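Local coordinates for protein ribonucleoside-diphosphate reductase (Pseudomonas aeruginosa, PDB 5IM3) that probably supplies the precursors for DNA synthesis by reducing ribonucleoside diphosphates to deoxyribonucleotides, under allosteric control by bound nucleotides such as dATP, at residues N404-L412 against S423-V433; D460-R468 against R476-N485. All blocks are in the same frame, centred on the assembly; numbering follows the deposited sequence.

Both contacts belong to the barrel domain and reach the same sheet, with their centres about 11 Å apart. Contact 1 packs the end of strand 401-405 and the loop after it against the start of helix 427-440 and the residues before it, and lines a dATP pocket at the subunit interface; contact 2 comes next along the chain and packs helix 461-465 against strand 482-487, with the side chain of E463 about 13 Å from a bound dATP. Two probable hydrogen bonds tie them together: L412 N lies 3.0 Å from D460 OD1, and K431 NZ lies 2.8 Å from R477 O. D460, just before helix 461-465, meets both segments of contact 1, its OD2 packing on A411 CA and G425 CA.

Contact 1 of 2, residues N404-L412 against S423-V433; sequences NDWTPVRAL and SQGVVPFLKVV. With DTP (2'-deoxyadenosine 5'-triphosphate), chain G.
A single water joins R410, S423 and the nucleotide: it donates to R410 O and is hydrogen-bonded to S423 OG (2.9 Å) and to O3' of dATP (2.8 Å). The backbones come close at G425, whose CA lies 3.6 Å from R410 O in a CA-H...O contact. G425 is also tight against L412 N and A411, and its backbone angles (phi 90°, psi -167°) by themselves call for glycine. S423 OG accepts from G425 N in an ST turn. Farther along, the first turns of helix 427-440 pack on W406. L430 CD2 sits over one face of the indole, 3.5 Å from the centroid of the five-membered ring and 5° off its normal, a CH-pi contact. V433 CG2 presses on W406 CZ2 at 3.3 Å, and F429 CB meets CZ3. V409 CG1 meets V426 CG1 at 3.7 Å.

R410 extends to the triphosphate, a bend at chi3 laying one guanidinium face on C5' of the sugar. NH2 donates to O3G of dATP (2.9 Å), NH1 makes a weak bond to O1G, and NE is paired with D380. The edge of the F429 ring faces the base, with CZ 3.7 Å from N3. K397 and V440 of the second subunit complete the site, and A439 of that subunit packs on F429. The W406 side is thus apolar, while the R410-S423 side is bridged by a water and carries a guanidinium, probably polarised by D380 and phosphate; both bind dATP, consistent with this part of the contact responding to the nucleotide.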
loop_
_atom_site.group_PDB
_atom_site.type_symbol
_atom_site.label_atom_id
_atom_site.label_comp_id
_atom_site.label_asym_id
_atom_site.label_seq_id
_atom_site.Cartn_x
_atom_site.Cartn_y
_atom_site.Cartn_z
ATOM N N ASN A 404 31.339 -20.189 -14.317
ATOM C CA ASN A 404 31.158 -21.606 -14.007
ATOM C C ASN A 404 29.851 -22.099 -14.609
ATOM O O ASN A 404 28.781 -21.562 -14.300
ATOM C CB ASN A 404 31.129 -21.857 -12.497
ATOM C CG ASN A 404 32.484 -21.779 -11.849
ATOM O OD1 ASN A 404 33.519 -21.694 -12.514
ATOM N ND2 ASN A 404 32.485 -21.818 -10.522
ATOM N N ASP A 405 29.933 -23.146 -15.429
ATOM C CA ASP A 405 28.753 -23.837 -15.940
ATOM C C ASP A 405 28.375 -24.959 -14.974
ATOM O O ASP A 405 29.051 -25.992 -14.916
ATOM C CB ASP A 405 29.023 -24.388 -17.336
ATOM C CG ASP A 405 28.036 -25.471 -17.732
ATOM O OD1 ASP A 405 26.845 -25.346 -17.381
ATOM O OD2 ASP A 405 28.453 -26.450 -18.388
ATOM N N TRP A 406 27.289 -24.766 -14.231
ATOM C CA TRP A 406 26.827 -25.744 -13.255
ATOM C C TRP A 406 25.679 -26.602 -13.767
ATOM O O TRP A 406 25.185 -27.458 -13.027
ATOM C CB TRP A 406 26.421 -25.030 -11.964
ATOM C CG TRP A 406 27.615 -24.713 -11.140
ATOM C CD1 TRP A 406 28.419 -23.613 -11.244
ATOM C CD2 TRP A 406 28.182 -25.528 -10.110
ATOM N NE1 TRP A 406 29.445 -23.689 -10.333
ATOM C CE2 TRP A 406 29.322 -24.854 -9.624
ATOM C CE3 TRP A 406 27.837 -26.759 -9.548
ATOM C CZ2 TRP A 406 30.113 -25.372 -8.602
ATOM C CZ3 TRP A 406 28.624 -27.269 -8.534
ATOM C CH2 TRP A 406 29.747 -26.577 -8.070
ATOM N N THR A 407 25.271 -26.418 -15.018
ATOM C CA THR A 407 24.147 -27.171 -15.562
ATOM C C THR A 407 24.310 -28.685 -15.465
ATOM O O THR A 407 23.306 -29.363 -15.192
ATOM C CB THR A 407 23.923 -26.747 -17.017
ATOM O OG1 THR A 407 23.522 -25.371 -17.052
ATOM C CG2 THR A 407 22.856 -27.603 -17.693
ATOM N N PRO A 408 25.490 -29.277 -15.682
ATOM C CA PRO A 408 25.568 -30.750 -15.696
ATOM C C PRO A 408 25.250 -31.407 -14.361
ATOM O O PRO A 408 24.954 -32.609 -14.342
ATOM C CB PRO A 408 27.022 -31.026 -16.117
ATOM C CG PRO A 408 27.484 -29.770 -16.782
ATOM C CD PRO A 408 26.769 -28.658 -16.073
ATOM N N VAL A 409 25.296 -30.670 -13.256
ATOM C CA VAL A 409 25.168 -31.261 -11.927
ATOM C C VAL A 409 23.697 -31.542 -11.636
ATOM O O VAL A 409 22.845 -30.659 -11.778
ATOM C CB VAL A 409 25.788 -30.334 -10.868
ATOM C CG1 VAL A 409 25.579 -30.881 -9.464
ATOM C CG2 VAL A 409 27.274 -30.146 -11.147
ATOM N N ARG A 410 23.403 -32.769 -11.204
ATOM C CA ARG A 410 22.025 -33.235 -11.088
ATOM C C ARG A 410 21.267 -32.480 -9.999
ATOM O O ARG A 410 21.839 -32.020 -9.008
ATOM C CB ARG A 410 21.993 -34.737 -10.813
ATOM C CG ARG A 410 22.655 -35.168 -9.517
ATOM C CD ARG A 410 22.757 -36.686 -9.442
ATOM N NE ARG A 410 23.609 -37.221 -10.501
ATOM C CZ ARG A 410 24.004 -38.486 -10.588
ATOM N NH1 ARG A 410 23.623 -39.373 -9.677
ATOM N NH2 ARG A 410 24.786 -38.865 -11.587
ATOM N N ALA A 411 19.953 -32.378 -10.190
ATOM C CA ALA A 411 19.121 -31.462 -9.430
ATOM C C ALA A 411 18.480 -32.154 -8.227
ATOM O O ALA A 411 18.629 -33.358 -8.012
ATOM C CB ALA A 411 18.045 -30.863 -10.336
ATOM N N LEU A 412 17.752 -31.368 -7.436
ATOM C CA LEU A 412 17.008 -31.901 -6.302
ATOM C C LEU A 412 16.151 -33.079 -6.740
ATOM O O LEU A 412 15.475 -33.022 -7.770
ATOM C CB LEU A 412 16.127 -30.809 -5.686
ATOM C CG LEU A 412 15.212 -31.248 -4.535
ATOM C CD1 LEU A 412 16.025 -31.604 -3.296
ATOM C CD2 LEU A 412 14.183 -30.173 -4.216
ATOM N N SER A 423 19.758 -36.481 -4.225
ATOM C CA SER A 423 20.520 -35.242 -4.249
ATOM C C SER A 423 19.669 -34.072 -3.773
ATOM O O SER A 423 18.447 -34.052 -3.936
ATOM C CB SER A 423 21.024 -34.955 -5.664
ATOM O OG SER A 423 21.750 -33.738 -5.710
ATOM N N GLN A 424 20.336 -33.091 -3.171
ATOM C CA GLN A 424 19.720 -31.818 -2.831
ATOM C C GLN A 424 19.962 -30.755 -3.890
ATOM O O GLN A 424 19.571 -29.599 -3.693
ATOM C CB GLN A 424 20.237 -31.331 -1.473
ATOM C CG GLN A 424 19.910 -32.279 -0.332
ATOM C CD GLN A 424 18.438 -32.641 -0.290
ATOM O OE1 GLN A 424 17.573 -31.763 -0.269
ATOM N NE2 GLN A 424 18.144 -33.939 -0.299
ATOM N N GLY A 425 20.596 -31.113 -5.000
ATOM C CA GLY A 425 20.768 -30.195 -6.098
ATOM C C GLY A 425 22.045 -29.389 -6.011
ATOM O O GLY A 425 22.955 -29.655 -5.220
ATOM N N VAL A 426 22.095 -28.356 -6.851
ATOM C CA VAL A 426 23.338 -27.627 -7.063
ATOM C C VAL A 426 23.575 -26.583 -5.979
ATOM O O VAL A 426 24.722 -26.206 -5.723
ATOM C CB VAL A 426 23.337 -26.979 -8.460
ATOM C CG1 VAL A 426 23.151 -28.040 -9.536
ATOM C CG2 VAL A 426 22.243 -25.914 -8.571
ATOM N N VAL A 427 22.514 -26.091 -5.331
ATOM C CA VAL A 427 22.665 -24.928 -4.453
ATOM C C VAL A 427 23.599 -25.204 -3.281
ATOM O O VAL A 427 24.424 -24.337 -2.964
ATOM C CB VAL A 427 21.285 -24.407 -4.027
ATOM C CG1 VAL A 427 21.411 -23.344 -2.945
ATOM C CG2 VAL A 427 20.579 -23.817 -5.240
ATOM N N PRO A 428 23.547 -26.353 -2.602
ATOM C CA PRO A 428 24.520 -26.580 -1.522
ATOM C C PRO A 428 25.963 -26.537 -1.990
ATOM O O PRO A 428 26.848 -26.147 -1.218
ATOM C CB PRO A 428 24.145 -27.970 -0.995
ATOM C CG PRO A 428 22.726 -28.120 -1.318
ATOM C CD PRO A 428 22.522 -27.410 -2.636
ATOM N N PHE A 429 26.228 -26.942 -3.234
ATOM C CA PHE A 429 27.564 -26.800 -3.792
ATOM C C PHE A 429 27.875 -25.347 -4.149
ATOM O O PHE A 429 28.996 -24.876 -3.948
ATOM C CB PHE A 429 27.710 -27.715 -5.000
ATOM C CG PHE A 429 27.615 -29.173 -4.656
ATOM C CD1 PHE A 429 28.477 -29.726 -3.736
ATOM C CD2 PHE A 429 26.659 -29.983 -5.234
ATOM C CE1 PHE A 429 28.399 -31.058 -3.402
ATOM C CE2 PHE A 429 26.575 -31.322 -4.904
ATOM C CZ PHE A 429 27.446 -31.859 -3.988
ATOM N N LEU A 430 26.889 -24.616 -4.672
ATOM C CA LEU A 430 27.119 -23.203 -4.948
ATOM C C LEU A 430 27.449 -22.439 -3.680
ATOM O O LEU A 430 28.185 -21.453 -3.720
ATOM C CB LEU A 430 25.903 -22.589 -5.636
ATOM C CG LEU A 430 25.668 -23.132 -7.041
ATOM C CD1 LEU A 430 24.381 -22.561 -7.616
ATOM C CD2 LEU A 430 26.849 -22.807 -7.945
ATOM N N LYS A 431 26.932 -22.897 -2.541
ATOM C CA LYS A 431 27.306 -22.288 -1.275
ATOM C C LYS A 431 28.792 -22.476 -0.993
ATOM O O LYS A 431 29.441 -21.592 -0.430
ATOM C CB LYS A 431 26.464 -22.875 -0.145
ATOM C CG LYS A 431 26.869 -22.377 1.231
ATOM C CD LYS A 431 26.449 -20.928 1.439
ATOM C CE LYS A 431 24.952 -20.831 1.676
ATOM N NZ LYS A 431 24.579 -19.488 2.178
ATOM N N VAL A 432 29.338 -23.639 -1.359
ATOM C CA VAL A 432 30.775 -23.852 -1.223
ATOM C C VAL A 432 31.538 -22.906 -2.146
ATOM O O VAL A 432 32.555 -22.331 -1.763
ATOM C CB VAL A 432 31.125 -25.323 -1.506
ATOM C CG1 VAL A 432 32.626 -25.554 -1.387
ATOM C CG2 VAL A 432 30.359 -26.248 -0.549
ATOM N N VAL A 433 31.056 -22.737 -3.378
ATOM C CA VAL A 433 31.650 -21.765 -4.296
ATOM C C VAL A 433 31.623 -20.380 -3.670
ATOM O O VAL A 433 32.630 -19.668 -3.632
ATOM C CB VAL A 433 30.906 -21.779 -5.644
ATOM C CG1 VAL A 433 31.381 -20.631 -6.530
ATOM C CG2 VAL A 433 31.084 -23.115 -6.339
HETATM P PG DTP G . 26.586 -42.255 -10.690
HETATM O O1G DTP G . 25.425 -42.226 -9.755
HETATM O O2G DTP G . 26.439 -43.298 -11.800
HETATM O O3G DTP G . 26.830 -40.899 -11.352
HETATM P PB DTP G . 29.205 -41.685 -9.632
HETATM O O1B DTP G . 29.435 -40.784 -10.777
HETATM O O2B DTP G . 30.433 -42.555 -9.369
HETATM O O3B DTP G . 27.941 -42.608 -9.933
HETATM P PA DTP G . 29.266 -39.352 -8.046
HETATM O O1A DTP G . 29.893 -38.938 -9.290
HETATM O O2A DTP G . 30.298 -39.265 -6.946
HETATM O O3A DTP G . 28.873 -40.867 -8.306
HETATM O "O5'" DTP G . 28.041 -38.412 -7.730
HETATM C "C5'" DTP G . 27.076 -38.043 -8.737
HETATM C "C4'" DTP G . 26.276 -36.856 -8.261
HETATM O "O4'" DTP G . 25.775 -37.117 -6.932
HETATM C "C3'" DTP G . 27.037 -35.531 -8.191
HETATM O "O3'" DTP G . 26.214 -34.460 -8.654
HETATM C "C2'" DTP G . 27.342 -35.377 -6.707
HETATM C "C1'" DTP G . 26.178 -36.089 -6.041
HETATM N N9 DTP G . 26.514 -36.708 -4.767
HETATM C C8 DTP G . 27.139 -37.914 -4.595
HETATM N N7 DTP G . 27.380 -38.218 -3.342
HETATM C C5 DTP G . 26.867 -37.139 -2.638
HETATM C C6 DTP G . 26.795 -36.853 -1.263
HETATM N N6 DTP G . 27.262 -37.663 -0.310
HETATM N N1 DTP G . 26.209 -35.693 -0.894
HETATM C C2 DTP G . 25.728 -34.884 -1.842
HETATM N N3 DTP G . 25.742 -35.045 -3.168
HETATM C C4 DTP G . 26.330 -36.202 -3.504
HETATM O O HOH W 1 24.000 -33.260 -7.413
#

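Contact 2 of 2, residues D460-R468 against R476-N485; sequences DIEEFLELR and RRTHDMNTAN
E463 (chi1 -172°) and F464 (chi1 -173°) both hold CG anti to the backbone N; because they occupy adjacent positions on helix 461-465, E463 points toward R476 while the F464 ring reaches T483. The helix lies in the crossover of the beta-alpha-beta unit 450-455, 461-465, 482-487, whose two strands run parallel in the barrel. E463 and R476 form a salt bridge of stacked planes, only 5° apart; OE2 lies over one guanidinium face, 3.2 Å from NH1, so charge holds the pair and no N-H points at the oxygen. A water donates to both E463 O and R476 O beside them.

On the strand side, F464 CZ packs on T483 CB at 3.6 Å, and a second water links F464 O to T483 OG1. L467 CD1 continues this apolar layer onto T483 CG2 and M481 CE. L465 CD2 and I461 CD1 both rest on N485 ND2, while helix 544-558 packs on L465 and N485.

Past the helix the backbones meet directly: T478 N donates to L467 O (3.0 Å). T478 OG1, buried against L467 CB, has no polar partner. R477 lays a guanidinium face on E466 O and sends NH2 to T471 O. R468, bent twice along its chain, curls back over the turn 478-481, where NH1 donates to M481 O (2.8 Å), approaching from above the carbonyl plane, not along a lone pair.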
loop_
_atom_site.group_PDB
_atom_site.type_symbol
_atom_site.label_atom_id
_atom_site.label_comp_id
_atom_site.label_asym_id
_atom_site.label_seq_id
_atom_site.Cartn_x
_atom_site.Cartn_y
_atom_site.Cartn_z
ATOM N N ASP A 460 16.586 -27.252 -10.701
ATOM C CA ASP A 460 16.867 -26.327 -9.612
ATOM C C ASP A 460 16.726 -24.865 -10.032
ATOM O O ASP A 460 17.067 -23.974 -9.248
ATOM C CB ASP A 460 18.276 -26.571 -9.057
ATOM C CG ASP A 460 18.418 -27.931 -8.389
ATOM O OD1 ASP A 460 17.409 -28.471 -7.888
ATOM O OD2 ASP A 460 19.551 -28.452 -8.359
ATOM N N ILE A 461 16.200 -24.597 -11.231
ATOM C CA ILE A 461 16.236 -23.238 -11.769
ATOM C C ILE A 461 15.482 -22.269 -10.867
ATOM O O ILE A 461 15.910 -21.125 -10.678
ATOM C CB ILE A 461 15.688 -23.207 -13.210
ATOM C CG1 ILE A 461 15.892 -21.820 -13.830
ATOM C CG2 ILE A 461 14.208 -23.575 -13.247
ATOM C CD1 ILE A 461 17.352 -21.419 -13.977
ATOM N N GLU A 462 14.351 -22.701 -10.298
ATOM C CA GLU A 462 13.532 -21.791 -9.502
ATOM C C GLU A 462 14.271 -21.335 -8.249
ATOM O O GLU A 462 14.260 -20.146 -7.910
ATOM C CB GLU A 462 12.200 -22.457 -9.142
ATOM C CG GLU A 462 11.292 -22.681 -10.342
ATOM C CD GLU A 462 10.075 -23.524 -10.019
ATOM O OE1 GLU A 462 10.235 -24.587 -9.379
ATOM O OE2 GLU A 462 8.954 -23.124 -10.402
ATOM N N GLU A 463 14.911 -22.263 -7.539
ATOM C CA GLU A 463 15.769 -21.863 -6.428
ATOM C C GLU A 463 16.924 -20.992 -6.917
ATOM O O GLU A 463 17.337 -20.059 -6.219
ATOM C CB GLU A 463 16.295 -23.105 -5.700
ATOM C CG GLU A 463 17.044 -22.821 -4.401
ATOM C CD GLU A 463 17.605 -24.085 -3.757
ATOM O OE1 GLU A 463 17.589 -25.151 -4.413
ATOM O OE2 GLU A 463 18.072 -24.011 -2.598
ATOM N N PHE A 464 17.438 -21.270 -8.119
ATOM C CA PHE A 464 18.569 -20.516 -8.662
ATOM C C PHE A 464 18.228 -19.040 -8.829
ATOM O O PHE A 464 19.045 -18.168 -8.517
ATOM C CB PHE A 464 18.985 -21.125 -10.004
ATOM C CG PHE A 464 20.251 -20.556 -10.589
ATOM C CD1 PHE A 464 21.492 -20.972 -10.135
ATOM C CD2 PHE A 464 20.199 -19.643 -11.635
ATOM C CE1 PHE A 464 22.659 -20.469 -10.691
ATOM C CE2 PHE A 464 21.362 -19.136 -12.194
ATOM C CZ PHE A 464 22.594 -19.552 -11.720
ATOM N N LEU A 465 17.023 -18.741 -9.321
ATOM C CA LEU A 465 16.646 -17.357 -9.583
ATOM C C LEU A 465 16.625 -16.509 -8.320
ATOM O O LEU A 465 16.713 -15.281 -8.415
ATOM C CB LEU A 465 15.270 -17.295 -10.254
ATOM C CG LEU A 465 15.083 -18.094 -11.544
ATOM C CD1 LEU A 465 13.674 -17.902 -12.076
ATOM C CD2 LEU A 465 16.094 -17.701 -12.594
ATOM N N GLU A 466 16.515 -17.126 -7.145
ATOM C CA GLU A 466 16.316 -16.390 -5.904
ATOM C C GLU A 466 17.576 -16.302 -5.058
ATOM O O GLU A 466 17.521 -15.785 -3.938
ATOM C CB GLU A 466 15.197 -17.029 -5.082
ATOM C CG GLU A 466 13.883 -17.163 -5.821
ATOM C CD GLU A 466 12.707 -17.328 -4.878
ATOM O OE1 GLU A 466 11.554 -17.165 -5.328
ATOM O OE2 GLU A 466 12.938 -17.605 -3.681
ATOM N N LEU A 467 18.711 -16.780 -5.571
ATOM C CA LEU A 467 19.925 -16.850 -4.766
ATOM C C LEU A 467 20.395 -15.490 -4.263
ATOM O O LEU A 467 21.141 -15.440 -3.281
ATOM C CB LEU A 467 21.043 -17.514 -5.573
ATOM C CG LEU A 467 20.935 -19.029 -5.773
ATOM C CD1 LEU A 467 21.985 -19.519 -6.761
ATOM C CD2 LEU A 467 21.081 -19.755 -4.442
ATOM N N ARG A 468 19.987 -14.389 -4.898
ATOM C CA ARG A 468 20.480 -13.067 -4.527
ATOM C C ARG A 468 19.424 -12.200 -3.845
ATOM O O ARG A 468 19.608 -10.984 -3.732
ATOM C CB ARG A 468 21.040 -12.355 -5.759
ATOM C CG ARG A 468 22.273 -13.037 -6.360
ATOM C CD ARG A 468 23.475 -12.973 -5.424
ATOM N NE ARG A 468 23.868 -11.595 -5.139
ATOM C CZ ARG A 468 24.848 -10.940 -5.755
ATOM N NH1 ARG A 468 25.574 -11.531 -6.698
ATOM N NH2 ARG A 468 25.113 -9.686 -5.416
ATOM N N ARG A 476 19.636 -20.798 1.342
ATOM C CA ARG A 476 19.237 -20.771 -0.059
ATOM C C ARG A 476 19.693 -19.481 -0.738
ATOM O O ARG A 476 19.100 -19.041 -1.724
ATOM C CB ARG A 476 17.722 -20.951 -0.177
ATOM C CG ARG A 476 17.215 -22.251 0.451
ATOM C CD ARG A 476 15.695 -22.305 0.545
ATOM N NE ARG A 476 15.065 -22.429 -0.765
ATOM C CZ ARG A 476 14.949 -23.570 -1.437
ATOM N NH1 ARG A 476 15.425 -24.700 -0.929
ATOM N NH2 ARG A 476 14.358 -23.581 -2.625
ATOM N N ARG A 477 20.761 -18.874 -0.218
ATOM C CA ARG A 477 21.294 -17.619 -0.727
ATOM C C ARG A 477 22.795 -17.740 -0.949
ATOM O O ARG A 477 23.495 -18.432 -0.206
ATOM C CB ARG A 477 21.025 -16.461 0.252
ATOM C CG ARG A 477 19.875 -15.549 -0.124
ATOM C CD ARG A 477 18.666 -16.343 -0.526
ATOM N NE ARG A 477 17.423 -15.609 -0.347
ATOM C CZ ARG A 477 16.228 -16.121 -0.615
ATOM N NH1 ARG A 477 16.133 -17.357 -1.084
ATOM N NH2 ARG A 477 15.130 -15.401 -0.417
ATOM N N THR A 478 23.288 -17.043 -1.975
ATOM C CA THR A 478 24.723 -16.891 -2.227
ATOM C C THR A 478 24.966 -15.406 -2.501
ATOM O O THR A 478 24.980 -14.976 -3.656
ATOM C CB THR A 478 25.199 -17.769 -3.397
ATOM O OG1 THR A 478 24.495 -17.411 -4.594
ATOM C CG2 THR A 478 24.976 -19.252 -3.104
ATOM N N HIS A 479 25.162 -14.627 -1.433
ATOM C CA HIS A 479 25.282 -13.176 -1.550
ATOM C C HIS A 479 26.626 -12.718 -2.101
ATOM O O HIS A 479 26.795 -11.517 -2.341
ATOM C CB HIS A 479 25.061 -12.510 -0.190
ATOM C CG HIS A 479 23.711 -12.774 0.400
ATOM N ND1 HIS A 479 23.535 -13.498 1.559
ATOM C CD2 HIS A 479 22.472 -12.416 -0.012
ATOM C CE1 HIS A 479 22.247 -13.572 1.839
ATOM N NE2 HIS A 479 21.580 -12.923 0.902
ATOM N N ASP A 480 27.582 -13.624 -2.303
ATOM C CA ASP A 480 28.909 -13.251 -2.777
ATOM C C ASP A 480 29.235 -13.904 -4.112
ATOM O O ASP A 480 30.403 -13.971 -4.499
ATOM C CB ASP A 480 29.960 -13.609 -1.727
ATOM C CG ASP A 480 29.587 -13.108 -0.344
ATOM O OD1 ASP A 480 29.901 -11.943 -0.025
ATOM O OD2 ASP A 480 28.971 -13.880 0.421
ATOM N N MET A 481 28.220 -14.369 -4.830
ATOM C CA MET A 481 28.391 -15.074 -6.090
ATOM C C MET A 481 27.400 -14.522 -7.098
ATOM O O MET A 481 26.239 -14.271 -6.763
ATOM C CB MET A 481 28.167 -16.586 -5.909
ATOM C CG MET A 481 28.464 -17.427 -7.139
ATOM S SD MET A 481 27.891 -19.131 -6.981
ATOM C CE MET A 481 26.134 -18.902 -7.240
ATOM N N ASN A 482 27.859 -14.327 -8.326
ATOM C CA ASN A 482 26.978 -13.896 -9.397
ATOM C C ASN A 482 26.297 -15.107 -10.030
ATOM O O ASN A 482 26.768 -16.241 -9.929
ATOM C CB ASN A 482 27.750 -13.101 -10.459
ATOM C CG ASN A 482 28.255 -11.754 -9.943
ATOM O OD1 ASN A 482 29.440 -11.442 -10.052
ATOM N ND2 ASN A 482 27.356 -10.953 -9.389
ATOM N N THR A 483 25.170 -14.846 -10.684
ATOM C CA THR A 483 24.381 -15.875 -11.337
ATOM C C THR A 483 23.967 -15.379 -12.712
ATOM O O THR A 483 23.804 -14.173 -12.927
ATOM C CB THR A 483 23.123 -16.231 -10.522
ATOM O OG1 THR A 483 22.354 -15.048 -10.307
ATOM C CG2 THR A 483 23.487 -16.840 -9.172
ATOM N N ALA A 484 23.791 -16.316 -13.646
ATOM C CA ALA A 484 23.315 -15.970 -14.978
ATOM C C ALA A 484 22.487 -17.114 -15.541
ATOM O O ALA A 484 22.796 -18.284 -15.311
ATOM C CB ALA A 484 24.473 -15.650 -15.927
ATOM N N ASN A 485 21.438 -16.762 -16.283
ATOM C CA ASN A 485 20.640 -17.743 -17.004
ATOM C C ASN A 485 21.314 -18.124 -18.318
ATOM O O ASN A 485 21.787 -17.261 -19.064
ATOM C CB ASN A 485 19.243 -17.193 -17.294
ATOM C CG ASN A 485 18.388 -17.065 -16.048
ATOM O OD1 ASN A 485 18.009 -15.960 -15.650
ATOM N ND2 ASN A 485 18.059 -18.197 -15.438
HETATM O O HOH W 2 17.354 -19.521 -3.650
HETATM O O HOH W 3 20.178 -15.488 -8.646
#